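Local coordinates for ABC transporter sugar binding protein (Xanthomonas axonopodis pv. citri, PDB 3UOR) that probably binds maltose or a related sugar in the periplasm as the substrate-binding protein of an ABC importer, at residues A[171-176]-A[185-190]; A[196-201]-A[379-384]; A[228-233]-A[390-395]; A[385-390]-A[399-404]. One frame throughout, in Å; residues are numbered along the deposited sequence.

Contact 1. Residues A[171-176]-A[185-190]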
loop_
_atom_site.group_PDB
_atom_site.type_symbol
_atom_site.label_atom_id
_atom_site.label_comp_id
_atom_site.label_asym_id
_atom_site.label_seq_id
_atom_site.Cartn_x
_atom_site.Cartn_y
_atom_site.Cartn_z
ATOM N N GLN A 171 14.234 21.121 5.240
ATOM C CA GLN A 171 15.371 21.919 4.775
ATOM C C GLN A 171 15.704 21.647 3.309
ATOM O O GLN A 171 15.951 22.573 2.557
ATOM C CB GLN A 171 16.595 21.676 5.643
ATOM C CG GLN A 171 16.398 22.150 7.053
ATOM C CD GLN A 171 16.253 23.649 7.091
ATOM O OE1 GLN A 171 17.022 24.369 6.450
ATOM N NE2 GLN A 171 15.254 24.132 7.820
ATOM N N VAL A 172 15.700 20.380 2.900
ATOM C CA VAL A 172 15.960 20.053 1.493
ATOM C C VAL A 172 14.878 20.665 0.592
ATOM O O VAL A 172 15.166 21.261 -0.447
ATOM C CB VAL A 172 16.005 18.530 1.247
ATOM C CG1 VAL A 172 16.009 18.252 -0.243
ATOM C CG2 VAL A 172 17.233 17.904 1.931
ATOM N N MET A 173 13.621 20.524 0.992
ATOM C CA MET A 173 12.543 21.094 0.187
ATOM C C MET A 173 12.666 22.610 0.098
ATOM O O MET A 173 12.450 23.186 -0.962
ATOM C CB MET A 173 11.156 20.672 0.693
ATOM C CG MET A 173 10.838 19.189 0.382
ATOM S SD MET A 173 9.172 18.721 0.890
ATOM C CE MET A 173 9.259 18.915 2.677
ATOM N N ALA A 174 13.018 23.258 1.197
ATOM C CA ALA A 174 13.154 24.720 1.159
ATOM C C ALA A 174 14.314 25.061 0.227
ATOM O O ALA A 174 14.256 26.032 -0.526
ATOM C CB ALA A 174 13.391 25.286 2.550
ATOM N N ALA A 175 15.354 24.229 0.243
ATOM C CA ALA A 175 16.534 24.503 -0.572
ATOM C C ALA A 175 16.186 24.371 -2.062
ATOM O O ALA A 175 16.643 25.155 -2.897
ATOM C CB ALA A 175 17.702 23.582 -0.181
ATOM N N ILE A 176 15.346 23.402 -2.390
ATOM C CA ILE A 176 14.923 23.205 -3.779
ATOM C C ILE A 176 14.025 24.354 -4.216
ATOM O O ILE A 176 14.134 24.865 -5.332
ATOM C CB ILE A 176 14.177 21.856 -3.948
ATOM C CG1 ILE A 176 15.138 20.694 -3.701
ATOM C CG2 ILE A 176 13.547 21.756 -5.317
ATOM C CD1 ILE A 176 14.512 19.320 -3.789
ATOM N N TYR A 185 8.059 23.541 -7.806
ATOM C CA TYR A 185 7.822 23.010 -6.475
ATOM C C TYR A 185 8.837 21.959 -6.077
ATOM O O TYR A 185 9.542 21.421 -6.923
ATOM C CB TYR A 185 6.402 22.454 -6.394
ATOM C CG TYR A 185 5.367 23.533 -6.590
ATOM C CD1 TYR A 185 4.849 24.228 -5.502
ATOM C CD2 TYR A 185 4.925 23.879 -7.863
ATOM C CE1 TYR A 185 3.903 25.231 -5.672
ATOM C CE2 TYR A 185 3.977 24.891 -8.049
ATOM C CZ TYR A 185 3.476 25.567 -6.947
ATOM O OH TYR A 185 2.543 26.575 -7.105
ATOM N N ALA A 186 8.912 21.676 -4.780
ATOM C CA ALA A 186 9.806 20.638 -4.295
ATOM C C ALA A 186 9.181 19.243 -4.466
ATOM O O ALA A 186 9.851 18.311 -4.889
ATOM C CB ALA A 186 10.181 20.893 -2.845
ATOM N N ILE A 187 7.890 19.106 -4.166
ATOM C CA ILE A 187 7.268 17.781 -4.125
ATOM C C ILE A 187 5.817 17.811 -4.591
ATOM O O ILE A 187 5.088 18.771 -4.324
ATOM C CB ILE A 187 7.306 17.201 -2.694
ATOM C CG1 ILE A 187 6.800 15.756 -2.662
ATOM C CG2 ILE A 187 6.468 18.055 -1.754
ATOM C CD1 ILE A 187 7.046 15.084 -1.301
ATOM N N LEU A 188 5.410 16.752 -5.283
ATOM C CA LEU A 188 4.029 16.572 -5.701
ATOM C C LEU A 188 3.317 15.501 -4.864
ATOM O O LEU A 188 3.736 14.342 -4.831
ATOM C CB LEU A 188 3.963 16.181 -7.183
ATOM C CG LEU A 188 2.560 15.773 -7.635
ATOM C CD1 LEU A 188 1.632 16.973 -7.583
ATOM C CD2 LEU A 188 2.577 15.167 -9.034
ATOM N N MET A 189 2.249 15.916 -4.188
ATOM C CA MET A 189 1.378 15.046 -3.415
ATOM C C MET A 189 -0.054 15.479 -3.726
ATOM O O MET A 189 -0.577 16.399 -3.090
ATOM C CB MET A 189 1.610 15.236 -1.909
ATOM C CG MET A 189 3.025 14.965 -1.416
ATOM S SD MET A 189 3.157 15.013 0.390
ATOM C CE MET A 189 2.809 16.774 0.698
ATOM N N PRO A 190 -0.693 14.834 -4.709
ATOM C CA PRO A 190 -2.040 15.255 -5.126
ATOM C C PRO A 190 -3.034 15.218 -3.972
ATOM O O PRO A 190 -3.115 14.215 -3.281
ATOM C CB PRO A 190 -2.420 14.233 -6.197
ATOM C CG PRO A 190 -1.114 13.674 -6.676
ATOM C CD PRO A 190 -0.206 13.675 -5.474
#
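Met-173 and Ile-176 reach from helix 166-180 to the bend of chain that leads into strand 187-188. Met-173 comes first and bears on two residues. Its CB rests on the methyl of Ala-186, with 3.7 Å between Met-173 CB and Ala-186 CB. Its CG lies against the same methyl. The chain then runs on past Ala-186 with SD anti to CA (chi2 -177°), which brings SD beside Ile-187. There the touching branch is the CG2 methyl, with Met-173 SD and Ile-187 CG2 3.8 Å apart. The two side chains cross at a slant. One turn later, Ile-176 closes on Ala-186 from another side. Its CG2 branch does the touching, and Ile-176 CG2 stands 4.0 Å from Ala-186 CA. The small Ala-186 thus sits between two larger helix residues, and its CA comes within 5.3 Å of Met-173 CA. Ile-176 also touches Ala-260 of strand 259-264, while Met-173 packs on Trp-238 and Met-233. Ala-186 and Leu-188 are tied by backbone hydrogen bonds to Phe-261 of that strand, which runs parallel to 187-188. A helix packed on the turn into a strand in this way is part of the alpha/beta layering of periplasmic binding proteins.

Contact 2. Residues A[196-201]-A[379-384]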
loop_
_atom_site.group_PDB
_atom_site.type_symbol
_atom_site.label_atom_id
_atom_site.label_comp_id
_atom_site.label_asym_id
_atom_site.label_seq_id
_atom_site.Cartn_x
_atom_site.Cartn_y
_atom_site.Cartn_z
ATOM N N GLN A 196 -0.494 9.695 1.136
ATOM C CA GLN A 196 0.599 10.506 1.668
ATOM C C GLN A 196 0.361 10.878 3.146
ATOM O O GLN A 196 1.219 10.625 3.990
ATOM C CB GLN A 196 0.795 11.764 0.827
ATOM C CG GLN A 196 1.168 11.493 -0.632
ATOM C CD GLN A 196 -0.040 11.262 -1.500
ATOM O OE1 GLN A 196 -1.154 11.127 -0.999
ATOM N NE2 GLN A 196 0.166 11.225 -2.810
ATOM N N GLN A 197 -0.805 11.452 3.462
ATOM C CA GLN A 197 -1.143 11.828 4.843
ATOM C C GLN A 197 -1.108 10.581 5.672
ATOM O O GLN A 197 -0.605 10.577 6.796
ATOM C CB GLN A 197 -2.588 12.390 4.972
ATOM C CG GLN A 197 -2.928 13.486 4.010
ATOM C CD GLN A 197 -3.438 12.963 2.670
ATOM O OE1 GLN A 197 -2.661 12.427 1.850
ATOM N NE2 GLN A 197 -4.758 13.131 2.430
ATOM N N LEU A 198 -1.708 9.522 5.136
ATOM C CA LEU A 198 -1.762 8.263 5.875
ATOM C C LEU A 198 -0.342 7.753 6.203
ATOM O O LEU A 198 -0.078 7.335 7.333
ATOM C CB LEU A 198 -2.567 7.211 5.112
ATOM C CG LEU A 198 -2.566 5.818 5.743
ATOM C CD1 LEU A 198 -3.170 5.887 7.135
ATOM C CD2 LEU A 198 -3.370 4.846 4.879
ATOM N N SER A 199 0.563 7.801 5.226
ATOM C CA SER A 199 1.945 7.339 5.446
ATOM C C SER A 199 2.550 8.075 6.632
ATOM O O SER A 199 3.081 7.453 7.544
ATOM C CB SER A 199 2.822 7.576 4.204
ATOM O OG SER A 199 2.327 6.826 3.110
ATOM N N PHE A 200 2.449 9.405 6.628
ATOM C CA PHE A 200 3.035 10.208 7.702
ATOM C C PHE A 200 2.358 9.962 9.046
ATOM O O PHE A 200 2.998 10.086 10.088
ATOM C CB PHE A 200 3.033 11.710 7.339
ATOM C CG PHE A 200 3.906 12.031 6.172
ATOM C CD1 PHE A 200 5.245 11.624 6.164
ATOM C CD2 PHE A 200 3.402 12.688 5.063
ATOM C CE1 PHE A 200 6.070 11.896 5.088
ATOM C CE2 PHE A 200 4.235 12.967 3.966
ATOM C CZ PHE A 200 5.573 12.567 3.987
ATOM N N ALA A 201 1.067 9.631 9.025
ATOM C CA ALA A 201 0.336 9.343 10.265
ATOM C C ALA A 201 0.730 7.983 10.829
ATOM O O ALA A 201 0.819 7.801 12.057
ATOM C CB ALA A 201 -1.175 9.406 10.023
ATOM N N ARG A 379 -13.869 3.752 4.343
ATOM C CA ARG A 379 -14.705 4.929 4.564
ATOM C C ARG A 379 -13.950 5.956 5.413
ATOM O O ARG A 379 -13.930 7.141 5.119
ATOM C CB ARG A 379 -16.004 4.543 5.272
ATOM C CG ARG A 379 -16.985 3.767 4.397
ATOM C CD ARG A 379 -18.042 3.038 5.235
ATOM N NE ARG A 379 -19.089 3.937 5.724
ATOM C CZ ARG A 379 -19.897 3.651 6.745
ATOM N NH1 ARG A 379 -19.755 2.492 7.387
ATOM N NH2 ARG A 379 -20.839 4.523 7.127
ATOM N N ILE A 380 -13.310 5.482 6.466
ATOM C CA ILE A 380 -12.579 6.366 7.348
ATOM C C ILE A 380 -11.506 7.190 6.623
ATOM O O ILE A 380 -11.446 8.411 6.798
ATOM C CB ILE A 380 -12.015 5.582 8.547
ATOM C CG1 ILE A 380 -13.181 5.162 9.445
ATOM C CG2 ILE A 380 -10.992 6.417 9.306
ATOM C CD1 ILE A 380 -12.839 4.060 10.454
ATOM N N VAL A 381 -10.680 6.560 5.787
ATOM C CA VAL A 381 -9.633 7.338 5.130
ATOM C C VAL A 381 -10.186 8.267 4.086
ATOM O O VAL A 381 -9.573 9.289 3.823
ATOM C CB VAL A 381 -8.447 6.525 4.518
ATOM C CG1 VAL A 381 -7.664 5.842 5.587
ATOM C CG2 VAL A 381 -8.923 5.562 3.480
ATOM N N GLN A 382 -11.323 7.923 3.481
ATOM C CA GLN A 382 -11.995 8.877 2.610
ATOM C C GLN A 382 -12.399 10.140 3.374
ATOM O O GLN A 382 -12.216 11.237 2.870
ATOM C CB GLN A 382 -13.207 8.267 1.893
ATOM C CG GLN A 382 -12.844 7.257 0.780
ATOM C CD GLN A 382 -11.681 7.722 -0.115
ATOM O OE1 GLN A 382 -11.534 8.913 -0.409
ATOM N NE2 GLN A 382 -10.858 6.773 -0.552
ATOM N N GLU A 383 -12.959 10.002 4.574
ATOM C CA GLU A 383 -13.256 11.193 5.385
ATOM C C GLU A 383 -11.966 11.952 5.701
ATOM O O GLU A 383 -11.922 13.169 5.594
ATOM C CB GLU A 383 -13.955 10.835 6.693
ATOM C CG GLU A 383 -15.328 10.200 6.503
ATOM C CD GLU A 383 -16.308 11.162 5.849
ATOM O OE1 GLU A 383 -16.220 12.375 6.126
ATOM O OE2 GLU A 383 -17.145 10.698 5.063
ATOM N N MET A 384 -10.906 11.226 6.057
ATOM C CA MET A 384 -9.679 11.880 6.467
ATOM C C MET A 384 -9.217 12.776 5.336
ATOM O O MET A 384 -8.813 13.905 5.554
ATOM C CB MET A 384 -8.573 10.866 6.776
ATOM C CG MET A 384 -7.168 11.504 6.863
ATOM S SD MET A 384 -5.906 10.245 7.044
ATOM C CE MET A 384 -5.823 9.693 5.344
#
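Met-384 lays its terminal methyl against the backbone and CB of Leu-198 and beside the CB of Gln-197. The touching atom is CE throughout. Met-384 CE lies 4.1 Å from Leu-198 CB and equally near the Leu-198 backbone N. Gln-197 CB is 4.2 Å from Met-384 CE. The methyl therefore sits on the helix surface where two successive residues begin, and not among the ends of their side chains. The methionine chain first runs out extended from helix 377-394, with CG anti to the backbone N (chi1 165°). It bends only at its last bond, and that bend turns CE onto helix 195-202.

A second, looser touch lies one turn earlier on helix 377-394. Here the branches of Leu-198 and Val-381 meet methyl to methyl, with Leu-198 CD2 4.5 Å from Val-381 CG1. Leu-198 is thus approached at its base by Met-384 and at its tip by Val-381. The contacts are van der Waals ones, and all four residues are buried.

The axes of the two short segments come no nearer than 11.1 Å, and their directions make an angle of 104°. Such a wide, nearly perpendicular crossing confines the contact to a small patch, bridged chiefly by the long methionine. Helix 221-235 borders the same patch: Phe-223 packs on Met-384, and Tyr-230 packs on Gln-197. Farther round helix 195-202, Gln-196 and Phe-200 rest on Leu-263 of strand 259-264, so this short helix is held between the sheet and helix 377-394.

Contact 3. Residues A[228-233]-A[390-395]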
loop_
_atom_site.group_PDB
_atom_site.type_symbol
_atom_site.label_atom_id
_atom_site.label_comp_id
_atom_site.label_asym_id
_atom_site.label_seq_id
_atom_site.Cartn_x
_atom_site.Cartn_y
_atom_site.Cartn_z
ATOM N N GLY A 228 -0.023 18.387 10.745
ATOM C CA GLY A 228 0.821 19.572 10.748
ATOM C C GLY A 228 1.922 19.533 9.695
ATOM O O GLY A 228 2.101 20.487 8.913
ATOM N N PHE A 229 2.668 18.425 9.679
ATOM C CA PHE A 229 3.793 18.230 8.748
ATOM C C PHE A 229 3.300 18.258 7.289
ATOM O O PHE A 229 3.868 18.935 6.436
ATOM C CB PHE A 229 4.481 16.887 9.060
ATOM C CG PHE A 229 5.678 16.587 8.197
ATOM C CD1 PHE A 229 6.803 17.402 8.234
ATOM C CD2 PHE A 229 5.696 15.452 7.390
ATOM C CE1 PHE A 229 7.918 17.112 7.452
ATOM C CE2 PHE A 229 6.793 15.149 6.611
ATOM C CZ PHE A 229 7.921 15.977 6.639
ATOM N N TYR A 230 2.221 17.527 7.018
ATOM C CA TYR A 230 1.630 17.464 5.685
ATOM C C TYR A 230 1.076 18.836 5.209
ATOM O O TYR A 230 1.391 19.302 4.113
ATOM C CB TYR A 230 0.521 16.402 5.705
ATOM C CG TYR A 230 -0.301 16.264 4.447
ATOM C CD1 TYR A 230 0.141 15.466 3.386
ATOM C CD2 TYR A 230 -1.553 16.873 4.333
ATOM C CE1 TYR A 230 -0.637 15.301 2.242
ATOM C CE2 TYR A 230 -2.334 16.718 3.185
ATOM C CZ TYR A 230 -1.871 15.919 2.151
ATOM O OH TYR A 230 -2.618 15.738 1.011
ATOM N N ASP A 231 0.266 19.488 6.028
ATOM C CA ASP A 231 -0.292 20.801 5.650
ATOM C C ASP A 231 0.828 21.820 5.411
ATOM O O ASP A 231 0.797 22.596 4.448
ATOM C CB ASP A 231 -1.228 21.294 6.747
ATOM C CG ASP A 231 -1.925 22.598 6.386
ATOM O OD1 ASP A 231 -2.223 22.820 5.190
ATOM O OD2 ASP A 231 -2.198 23.381 7.316
ATOM N N ASN A 232 1.836 21.804 6.277
ATOM C CA ASN A 232 2.932 22.768 6.168
ATOM C C ASN A 232 3.581 22.795 4.781
ATOM O O ASN A 232 3.982 23.849 4.314
ATOM C CB ASN A 232 3.997 22.508 7.237
ATOM C CG ASN A 232 5.070 23.573 7.249
ATOM O OD1 ASN A 232 4.799 24.742 7.519
ATOM N ND2 ASN A 232 6.302 23.175 6.967
ATOM N N MET A 233 3.698 21.639 4.129
ATOM C CA MET A 233 4.354 21.577 2.823
ATOM C C MET A 233 3.601 22.393 1.768
ATOM O O MET A 233 4.210 22.990 0.892
ATOM C CB MET A 233 4.481 20.127 2.332
ATOM C CG MET A 233 5.354 19.231 3.230
ATOM S SD MET A 233 5.727 17.654 2.413
ATOM C CE MET A 233 5.757 16.601 3.856
ATOM N N ARG A 390 -9.535 20.206 2.847
ATOM C CA ARG A 390 -10.182 21.436 3.296
ATOM C C ARG A 390 -9.209 22.265 4.124
ATOM O O ARG A 390 -9.176 23.489 4.022
ATOM C CB ARG A 390 -11.417 21.120 4.129
ATOM C CG ARG A 390 -12.539 22.113 3.964
ATOM C CD ARG A 390 -13.867 21.386 4.089
ATOM N NE ARG A 390 -13.943 20.695 5.370
ATOM C CZ ARG A 390 -14.510 19.509 5.559
ATOM N NH1 ARG A 390 -15.063 18.858 4.539
ATOM N NH2 ARG A 390 -14.521 18.976 6.774
ATOM N N VAL A 391 -8.434 21.587 4.959
ATOM C CA VAL A 391 -7.382 22.231 5.716
ATOM C C VAL A 391 -6.388 22.894 4.770
ATOM O O VAL A 391 -6.046 24.069 4.949
ATOM C CB VAL A 391 -6.654 21.230 6.610
ATOM C CG1 VAL A 391 -5.303 21.792 7.074
ATOM C CG2 VAL A 391 -7.539 20.857 7.778
ATOM N N VAL A 392 -5.927 22.150 3.761
ATOM C CA VAL A 392 -4.954 22.693 2.814
ATOM C C VAL A 392 -5.508 23.839 1.954
ATOM O O VAL A 392 -4.879 24.882 1.813
ATOM C CB VAL A 392 -4.391 21.627 1.878
ATOM C CG1 VAL A 392 -3.425 22.260 0.899
ATOM C CG2 VAL A 392 -3.693 20.498 2.690
ATOM N N ARG A 393 -6.672 23.635 1.362
ATOM C CA ARG A 393 -7.215 24.608 0.431
ATOM C C ARG A 393 -7.958 25.725 1.153
ATOM O O ARG A 393 -7.723 26.879 0.881
ATOM C CB ARG A 393 -8.139 23.940 -0.587
ATOM C CG ARG A 393 -7.447 22.917 -1.483
ATOM C CD ARG A 393 -8.332 22.545 -2.680
ATOM N NE ARG A 393 -7.548 22.557 -3.914
ATOM C CZ ARG A 393 -7.425 21.510 -4.720
ATOM N NH1 ARG A 393 -8.048 20.383 -4.428
ATOM N NH2 ARG A 393 -6.694 21.586 -5.819
ATOM N N GLY A 394 -8.842 25.378 2.082
ATOM C CA GLY A 394 -9.697 26.369 2.717
ATOM C C GLY A 394 -9.100 26.978 3.970
ATOM O O GLY A 394 -9.649 27.895 4.532
ATOM N N GLY A 395 -7.965 26.475 4.425
ATOM C CA GLY A 395 -7.399 27.002 5.651
ATOM C C GLY A 395 -8.208 26.656 6.895
ATOM O O GLY A 395 -7.995 27.257 7.945
HETATM O O HOH W 1 -4.161 25.179 6.454
#
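This is a helix-to-helix contact, part apolar and part polar, where the C-terminal end of helix 377-394 lies beside helix 221-235. The two segments run in roughly the same direction, 28° apart, with their axes 9.7 Å from each other. Asp-231 and Val-392 mark the nearest backbone approach.

Asp-231 carries most of the contact. With CG anti to the backbone N (chi1 -176°), its carboxylate is carried into the interface. The CG1 methyl of Val-391 lies over the face of this group, with Asp-231 CG and Val-391 CG1 3.5 Å apart. Asp-231 OD1 lies beside Val-392, 3.6 Å from Val-392 CA and 3.7 Å from Val-392 CG2. Here the two side chains run by one another, pointing opposite ways. The same CG2 methyl also meets the tyrosine ring on the neighbouring position, with Tyr-230 CE2 4.0 Å from Val-392 CG2. Those two side chains are nearly perpendicular.

The buried carboxylate has polar partners around it. Water 1 lies 2.8 Å from Asp-231 OD2 and 2.7 Å from Val-391 O. It can bridge the two, though it has more acceptors near it than protons to give. Beyond the two segments, OD2 is hydrogen-bonded to His-398 NE2 and OD1 to Gln-235 NE2. Gln-235 NE2 also binds Val-392 O, near the helix end. These partners would be expected to favour a charged carboxylate. The whole is a near-parallel packing of two helices around a buried aspartate, within the alpha/beta fold of a periplasmic binding protein.

Contact 4. Residues A[385-390]-A[399-404]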
loop_
_atom_site.group_PDB
_atom_site.type_symbol
_atom_site.label_atom_id
_atom_site.label_comp_id
_atom_site.label_asym_id
_atom_site.label_seq_id
_atom_site.Cartn_x
_atom_site.Cartn_y
_atom_site.Cartn_z
ATOM N N ARG A 385 -9.263 12.257 4.123
ATOM C CA ARG A 385 -8.733 12.981 2.992
ATOM C C ARG A 385 -9.607 14.207 2.655
ATOM O O ARG A 385 -9.099 15.250 2.226
ATOM C CB ARG A 385 -8.674 12.045 1.800
ATOM C CG ARG A 385 -8.207 12.715 0.567
ATOM C CD ARG A 385 -8.549 11.892 -0.633
ATOM N NE ARG A 385 -9.967 11.918 -0.982
ATOM C CZ ARG A 385 -10.635 13.018 -1.309
ATOM N NH1 ARG A 385 -10.036 14.213 -1.279
ATOM N NH2 ARG A 385 -11.913 12.921 -1.642
ATOM N N LEU A 386 -10.918 14.086 2.848
ATOM C CA LEU A 386 -11.813 15.208 2.557
ATOM C C LEU A 386 -11.506 16.354 3.492
ATOM O O LEU A 386 -11.503 17.511 3.099
ATOM C CB LEU A 386 -13.283 14.818 2.724
ATOM C CG LEU A 386 -13.855 13.911 1.636
ATOM C CD1 LEU A 386 -15.329 13.605 1.906
ATOM C CD2 LEU A 386 -13.681 14.561 0.274
ATOM N N VAL A 387 -11.262 16.021 4.746
ATOM C CA VAL A 387 -10.972 17.022 5.758
ATOM C C VAL A 387 -9.624 17.659 5.503
ATOM O O VAL A 387 -9.477 18.868 5.620
ATOM C CB VAL A 387 -10.992 16.415 7.155
ATOM C CG1 VAL A 387 -10.262 17.296 8.107
ATOM C CG2 VAL A 387 -12.427 16.227 7.609
ATOM N N THR A 388 -8.629 16.861 5.128
ATOM C CA THR A 388 -7.292 17.431 4.965
ATOM C C THR A 388 -7.223 18.361 3.751
ATOM O O THR A 388 -6.530 19.371 3.777
ATOM C CB THR A 388 -6.190 16.345 4.882
ATOM O OG1 THR A 388 -6.433 15.510 3.742
ATOM C CG2 THR A 388 -6.207 15.493 6.131
ATOM N N GLU A 389 -7.938 18.024 2.686
ATOM C CA GLU A 389 -7.956 18.902 1.530
ATOM C C GLU A 389 -8.602 20.240 1.906
ATOM O O GLU A 389 -8.241 21.290 1.377
ATOM C CB GLU A 389 -8.701 18.251 0.383
ATOM C CG GLU A 389 -8.782 19.098 -0.861
ATOM C CD GLU A 389 -9.511 18.384 -1.975
ATOM O OE1 GLU A 389 -10.351 17.506 -1.668
ATOM O OE2 GLU A 389 -9.253 18.693 -3.151
ATOM N N ARG A 390 -9.535 20.206 2.847
ATOM C CA ARG A 390 -10.182 21.436 3.296
ATOM C C ARG A 390 -9.209 22.265 4.124
ATOM O O ARG A 390 -9.176 23.489 4.022
ATOM C CB ARG A 390 -11.417 21.120 4.129
ATOM C CG ARG A 390 -12.539 22.113 3.964
ATOM C CD ARG A 390 -13.867 21.386 4.089
ATOM N NE ARG A 390 -13.943 20.695 5.370
ATOM C CZ ARG A 390 -14.510 19.509 5.559
ATOM N NH1 ARG A 390 -15.063 18.858 4.539
ATOM N NH2 ARG A 390 -14.521 18.976 6.774
ATOM N N ASP A 399 -7.368 22.220 14.741
ATOM C CA ASP A 399 -8.281 21.880 15.838
ATOM C C ASP A 399 -9.654 21.500 15.305
ATOM O O ASP A 399 -10.204 20.486 15.720
ATOM C CB ASP A 399 -8.444 23.049 16.828
ATOM C CG ASP A 399 -7.306 23.132 17.838
ATOM O OD1 ASP A 399 -7.128 24.213 18.450
ATOM O OD2 ASP A 399 -6.588 22.124 18.021
ATOM N N ALA A 400 -10.209 22.329 14.412
ATOM C CA ALA A 400 -11.549 22.106 13.856
ATOM C C ALA A 400 -11.512 20.829 13.024
ATOM O O ALA A 400 -12.420 20.011 13.091
ATOM C CB ALA A 400 -12.005 23.302 12.965
ATOM N N ALA A 401 -10.466 20.693 12.214
ATOM C CA ALA A 401 -10.318 19.549 11.313
ATOM C C ALA A 401 -10.405 18.250 12.097
ATOM O O ALA A 401 -11.246 17.408 11.807
ATOM C CB ALA A 401 -8.989 19.616 10.571
ATOM N N VAL A 402 -9.553 18.085 13.105
ATOM C CA VAL A 402 -9.464 16.787 13.793
ATOM C C VAL A 402 -10.712 16.499 14.648
ATOM O O VAL A 402 -11.141 15.354 14.804
ATOM C CB VAL A 402 -8.152 16.651 14.611
ATOM C CG1 VAL A 402 -6.934 16.845 13.691
ATOM C CG2 VAL A 402 -8.117 17.685 15.735
ATOM N N GLN A 403 -11.314 17.549 15.175
ATOM C CA GLN A 403 -12.548 17.419 15.939
ATOM C C GLN A 403 -13.655 16.891 15.027
ATOM O O GLN A 403 -14.415 15.969 15.371
ATOM C CB GLN A 403 -12.948 18.797 16.491
ATOM C CG GLN A 403 -14.240 18.799 17.288
ATOM C CD GLN A 403 -13.997 18.995 18.777
ATOM O OE1 GLN A 403 -12.937 19.483 19.185
ATOM N NE2 GLN A 403 -14.976 18.615 19.596
ATOM N N GLU A 404 -13.740 17.503 13.857
ATOM C CA GLU A 404 -14.761 17.160 12.886
ATOM C C GLU A 404 -14.505 15.756 12.344
ATOM O O GLU A 404 -15.434 14.971 12.197
ATOM C CB GLU A 404 -14.743 18.179 11.747
ATOM C CG GLU A 404 -15.685 17.842 10.621
ATOM C CD GLU A 404 -15.812 18.943 9.569
ATOM O OE1 GLU A 404 -15.289 20.069 9.755
ATOM O OE2 GLU A 404 -16.456 18.662 8.540
#
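Helices 377-394 and 398-412 follow each other in the chain and come close at Val-387 and Ala-401, whose CA atoms are 6.1 Å apart. At this point the side chains meet methyl to methyl. Val-387 CG1 lies 3.6 Å from Ala-401 CB and also touches the carbonyl oxygen of Ala-401. CG1 is the branch anti to the backbone N (chi1 161°), and this aims it at the facing helix.

One turn on, the contact becomes ionic. Arg-390 and Glu-404 reach for each other from opposite directions and form a salt bridge, with Arg-390 NH2 2.6 Å from Glu-404 OE2. Glu-404 is stretched out to its full length, whereas Arg-390 bends at chi2 and chi3. That bend folds the guanidinium back over its own helix, with Leu-386 O and the CA of Val-387 on one of its faces. The guanidinium and carboxylate planes are only 16° apart, although OE2 approaches obliquely.

Gln-396, from the turn between the helices, adds to this pair. Its OE1 accepts from Arg-390 NE, and its NE2 donates to Glu-404 OE1. Each charged group is therefore gripped twice, once by its opposite charge and once by the same amide. The result is a small apolar touch on the buried side and a polar clasp, partly open to solvent, that ties the two helices together close to their connection.

Contacts 2, 4 and 3 all use helix 377-394, in that order along it. Contacts 3 and 4 share Arg-390, and their centres are about 9 Å apart; Val-391 CG2 and Ala-401 CB pack at 3.4 Å between them. Contacts 2 and 4 lie about 11 Å apart between centres, and the Gln-197 side chain meets Thr-388 and Arg-385. Contact 1 joins contact 3 through Met-233, whose SD is 3.8 Å from Met-173 CE and 3.5 Å from Met-189 CE. It also touches contact 2, with Met-189 CB 4.0 Å from Gln-196 CG. Contacts 1 and 4 do not touch, with nearest atoms about 6 Å apart. Helices 195-202 and 221-235 thus lie between contact 1 and helix 377-394.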